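Local coordinates for GTPase activator-like protein (Chaetomium thermophilum, PDB 5HIU) that is the N-terminal helical part of the fungal tuberin homologue TSC2, a protein that as a whole probably acts as a GTPase activator, at residues L143-W146 with L147-Y151; I211-L214 with L215-C218. All coordinates share one frame; numbering follows the deposited sequence.

Contact 1: L143-W146 with L147-Y151; sequences LTLW and LNQAY
Leu143 to Trp146 and Leu147 to Tyr151 form successive turns of one helix, tied by backbone bonds from Leu147 N to Leu143 O (2.9 Å), Gln149 N to Leu145 O (3.1 Å) and Ala150 N to Trp146 O (2.6 Å), with a long, weak one from Asn148 N to Thr144 O (3.4 Å). The Gln149 N bond to Leu145 O is nearly straight, 169° at the hydrogen. Gln149 climbs back along the exposed side: CG sits beside the backbone N (chi1 -82°), opposite the carbonyl carbon, and the chain runs on extended, which brings the amide up towards the Leu145 side chain, NE2 lying 4.5 Å from Leu145 CG. Its OE1 approaches the Trp146 ring obliquely and stays 4.4 Å from Trp146 CD1. This turn belongs to helix 139-163 in an all-helical solenoid, and its residues divide among the neighbouring helices. Trp146 packs on Gln118 and Leu122 of helix 115-126 and meets the Phe115 ring edge-to-face; Leu143 lies on Leu190 and Val194 of helix 179-198. Thr144 turns its hydroxyl back to Phe140 O, a hydrogen bond within the helix. On the buried side, Leu147 sets CB 3.5 Å from Thr144 O, while its CG sits 3.8 Å from Leu143 O.

Contact 2: I211-L214 with L215-C218; sequences IDML and LKIC
Met213 reaches forward along its helix to Lys216 and Ile217, one turn on, and the path of its side chain explains how. CB leads off away from the following turn, with CG anti to the backbone N (chi1 -169°). Bends at chi2 and chi3 then swing the chain round: CG and SD pass along the side facing helix 139-163, where they meet Leu147 and Asn148, and CE turns back over the next turn. There the methyl lies 3.9 Å from Ile217 CD1 and touches the lysine at its CD, with Met213 CE 4.0 Å from Lys216 CD, so the thioether crosses both side chains at a slant. Ile217 also closes in on the backbone, its CG1 being 3.4 Å from Met213 O, the same oxygen that accepts the nearly straight bond from Ile217 N (3.2 Å, 176° at the hydrogen).

On another side of the helix, Ile211 and Leu215 run side by side in the same direction. Their branches touch at Ile211 CG2 and Leu215 CD1, 3.9 Å apart, while Leu215 CG rests 3.3 Å from Ile211 O. Asp212 O takes Lys216 N at 3.0 Å and, weakly, Leu215 N; the Asp212 carboxylate forms a salt bridge with Lys247 of helix 245-261. Leu214 packs on Val233 of helix 224-240, and Leu215 on Tyr250 and Val254. These are ordinary i to i+3 and i to i+4 contacts of a helix, here helix 204-219, which lies between helix 139-163 and helices 224-240 and 245-261 in the all-helical solenoid of the TSC2 N-terminal region.

How the contacts relate
From the N terminus the chain first reaches contact 1, within helix 139-163, then passes through helix 179-198 and comes to contact 2 in helix 204-219. Each is a single run of helix, closing no loop longer than a turn, and the two follow in series, neither nesting nor crossing. Their centres are about 11 Å apart and their side chains mesh directly: Tyr151 CG lies 3.7 Å from Ile217 CG1, and Leu147 CD1 lies 4.2 Å from Leu214 CD2. Contact 1 faces back to helix 115-126 and contact 2 on to helices 224-240 and 245-261, so together they join consecutive parts of the solenoid.

Contact 1: L143-W146 with L147-Y151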
# COMPACT_ATOMS: atom_id res chain seq x y z
N LEU A 143 9.64 13.56 -3.47
CA LEU A 143 9.14 12.21 -3.82
C LEU A 143 7.64 12.22 -4.04
O LEU A 143 7.13 11.61 -4.98
CB LEU A 143 9.45 11.20 -2.72
CG LEU A 143 10.93 10.95 -2.44
CD1 LEU A 143 11.06 10.07 -1.21
CD2 LEU A 143 11.66 10.34 -3.62
N THR A 144 6.94 12.90 -3.16
CA THR A 144 5.50 12.98 -3.27
C THR A 144 5.11 13.64 -4.57
O THR A 144 4.16 13.25 -5.22
CB THR A 144 4.92 13.75 -2.08
OG1 THR A 144 5.21 13.02 -0.88
CG2 THR A 144 3.40 13.94 -2.24
N LEU A 145 5.85 14.66 -4.95
CA LEU A 145 5.58 15.36 -6.20
C LEU A 145 5.76 14.38 -7.36
O LEU A 145 4.86 14.14 -8.16
CB LEU A 145 6.53 16.53 -6.32
CG LEU A 145 6.43 17.44 -7.54
CD1 LEU A 145 4.99 17.65 -7.98
CD2 LEU A 145 7.12 18.77 -7.20
N TRP A 146 6.93 13.77 -7.40
CA TRP A 146 7.26 12.81 -8.43
C TRP A 146 6.30 11.62 -8.54
O TRP A 146 6.13 11.06 -9.62
CB TRP A 146 8.68 12.31 -8.16
CG TRP A 146 9.73 13.26 -8.60
CD1 TRP A 146 9.56 14.54 -9.04
CD2 TRP A 146 11.12 13.00 -8.63
NE1 TRP A 146 10.78 15.08 -9.36
CE2 TRP A 146 11.75 14.15 -9.12
CE3 TRP A 146 11.90 11.90 -8.31
CZ2 TRP A 146 13.11 14.24 -9.28
CZ3 TRP A 146 13.25 11.98 -8.47
CH2 TRP A 146 13.85 13.15 -8.96
N LEU A 147 5.70 11.21 -7.42
CA LEU A 147 4.74 10.12 -7.44
C LEU A 147 3.56 10.51 -8.30
O LEU A 147 3.09 9.72 -9.11
CB LEU A 147 4.20 9.83 -6.04
CG LEU A 147 4.77 8.63 -5.30
CD1 LEU A 147 4.09 8.57 -3.94
CD2 LEU A 147 4.55 7.35 -6.07
N ASN A 148 3.06 11.72 -8.06
CA ASN A 148 1.93 12.23 -8.81
C ASN A 148 2.32 12.21 -10.28
O ASN A 148 1.67 11.57 -11.09
CB ASN A 148 1.59 13.63 -8.32
CG ASN A 148 0.28 14.16 -8.90
OD1 ASN A 148 -0.71 13.45 -9.04
ND2 ASN A 148 0.27 15.43 -9.19
N GLN A 149 3.42 12.88 -10.61
CA GLN A 149 3.91 12.90 -11.98
C GLN A 149 3.99 11.49 -12.50
O GLN A 149 3.41 11.19 -13.56
CB GLN A 149 5.30 13.51 -12.07
CG GLN A 149 5.35 15.03 -12.08
CD GLN A 149 6.75 15.57 -12.36
OE1 GLN A 149 7.60 14.88 -12.98
NE2 GLN A 149 7.01 16.79 -11.91
N ALA A 150 4.69 10.62 -11.77
CA ALA A 150 5.07 9.32 -12.34
C ALA A 150 3.85 8.47 -12.58
O ALA A 150 3.68 7.86 -13.65
CB ALA A 150 6.05 8.59 -11.45
N TYR A 151 2.96 8.44 -11.60
CA TYR A 151 1.74 7.72 -11.78
C TYR A 151 0.93 8.27 -12.97
O TYR A 151 0.60 7.51 -13.88
CB TYR A 151 0.90 7.73 -10.51
CG TYR A 151 -0.40 7.06 -10.79
CD1 TYR A 151 -0.44 5.70 -11.06
CD2 TYR A 151 -1.58 7.79 -10.88
CE1 TYR A 151 -1.62 5.06 -11.34
CE2 TYR A 151 -2.78 7.16 -11.16
CZ TYR A 151 -2.79 5.79 -11.39
OH TYR A 151 -3.96 5.16 -11.70

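Contact 2: I211-L214 with L215-C218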
# COMPACT_ATOMS: atom_id res chain seq x y z
N ILE A 211 0.79 9.55 2.09
CA ILE A 211 -0.24 8.54 2.29
C ILE A 211 -1.39 8.71 1.32
O ILE A 211 -1.77 7.75 0.65
CB ILE A 211 -0.77 8.55 3.73
CG1 ILE A 211 0.27 7.94 4.68
CG2 ILE A 211 -2.07 7.77 3.85
CD1 ILE A 211 0.16 8.45 6.10
N ASP A 212 -1.94 9.93 1.24
CA ASP A 212 -3.03 10.24 0.29
C ASP A 212 -2.70 9.80 -1.12
O ASP A 212 -3.51 9.19 -1.81
CB ASP A 212 -3.33 11.75 0.22
CG ASP A 212 -3.88 12.30 1.50
OD1 ASP A 212 -4.19 11.51 2.41
OD2 ASP A 212 -4.01 13.53 1.60
N MET A 213 -1.50 10.14 -1.55
CA MET A 213 -1.07 9.84 -2.90
C MET A 213 -1.06 8.32 -3.17
O MET A 213 -1.52 7.87 -4.23
CB MET A 213 0.33 10.43 -3.09
CG MET A 213 0.87 10.47 -4.51
SD MET A 213 -0.13 11.50 -5.58
CE MET A 213 -1.03 10.27 -6.54
N LEU A 214 -0.58 7.54 -2.20
CA LEU A 214 -0.52 6.09 -2.36
C LEU A 214 -1.90 5.45 -2.41
O LEU A 214 -2.11 4.45 -3.11
CB LEU A 214 0.21 5.44 -1.21
CG LEU A 214 1.61 5.92 -0.98
CD1 LEU A 214 1.91 5.67 0.47
CD2 LEU A 214 2.59 5.22 -1.91
N LEU A 215 -2.82 6.01 -1.64
CA LEU A 215 -4.13 5.42 -1.57
C LEU A 215 -4.90 5.71 -2.84
O LEU A 215 -5.62 4.84 -3.33
CB LEU A 215 -4.88 5.92 -0.35
CG LEU A 215 -4.20 5.57 0.96
CD1 LEU A 215 -5.09 6.04 2.10
CD2 LEU A 215 -3.89 4.08 1.11
N LYS A 216 -4.75 6.91 -3.36
CA LYS A 216 -5.30 7.27 -4.68
C LYS A 216 -4.90 6.15 -5.66
O LYS A 216 -5.73 5.43 -6.22
CB LYS A 216 -4.72 8.61 -5.13
CG LYS A 216 -5.56 9.42 -6.10
CD LYS A 216 -4.96 10.82 -6.29
CE LYS A 216 -6.05 11.89 -6.21
NZ LYS A 216 -5.57 13.25 -6.60
N ILE A 217 -3.59 5.98 -5.80
CA ILE A 217 -3.06 4.99 -6.71
C ILE A 217 -3.62 3.60 -6.41
O ILE A 217 -3.94 2.84 -7.32
CB ILE A 217 -1.54 5.00 -6.67
CG1 ILE A 217 -1.04 6.33 -7.25
CG2 ILE A 217 -0.96 3.84 -7.46
CD1 ILE A 217 0.39 6.64 -6.87
N CYS A 218 -3.77 3.28 -5.13
CA CYS A 218 -4.37 2.02 -4.74
C CYS A 218 -5.77 1.83 -5.31
O CYS A 218 -6.10 0.80 -5.88
CB CYS A 218 -4.43 1.91 -3.23
SG CYS A 218 -2.87 1.37 -2.48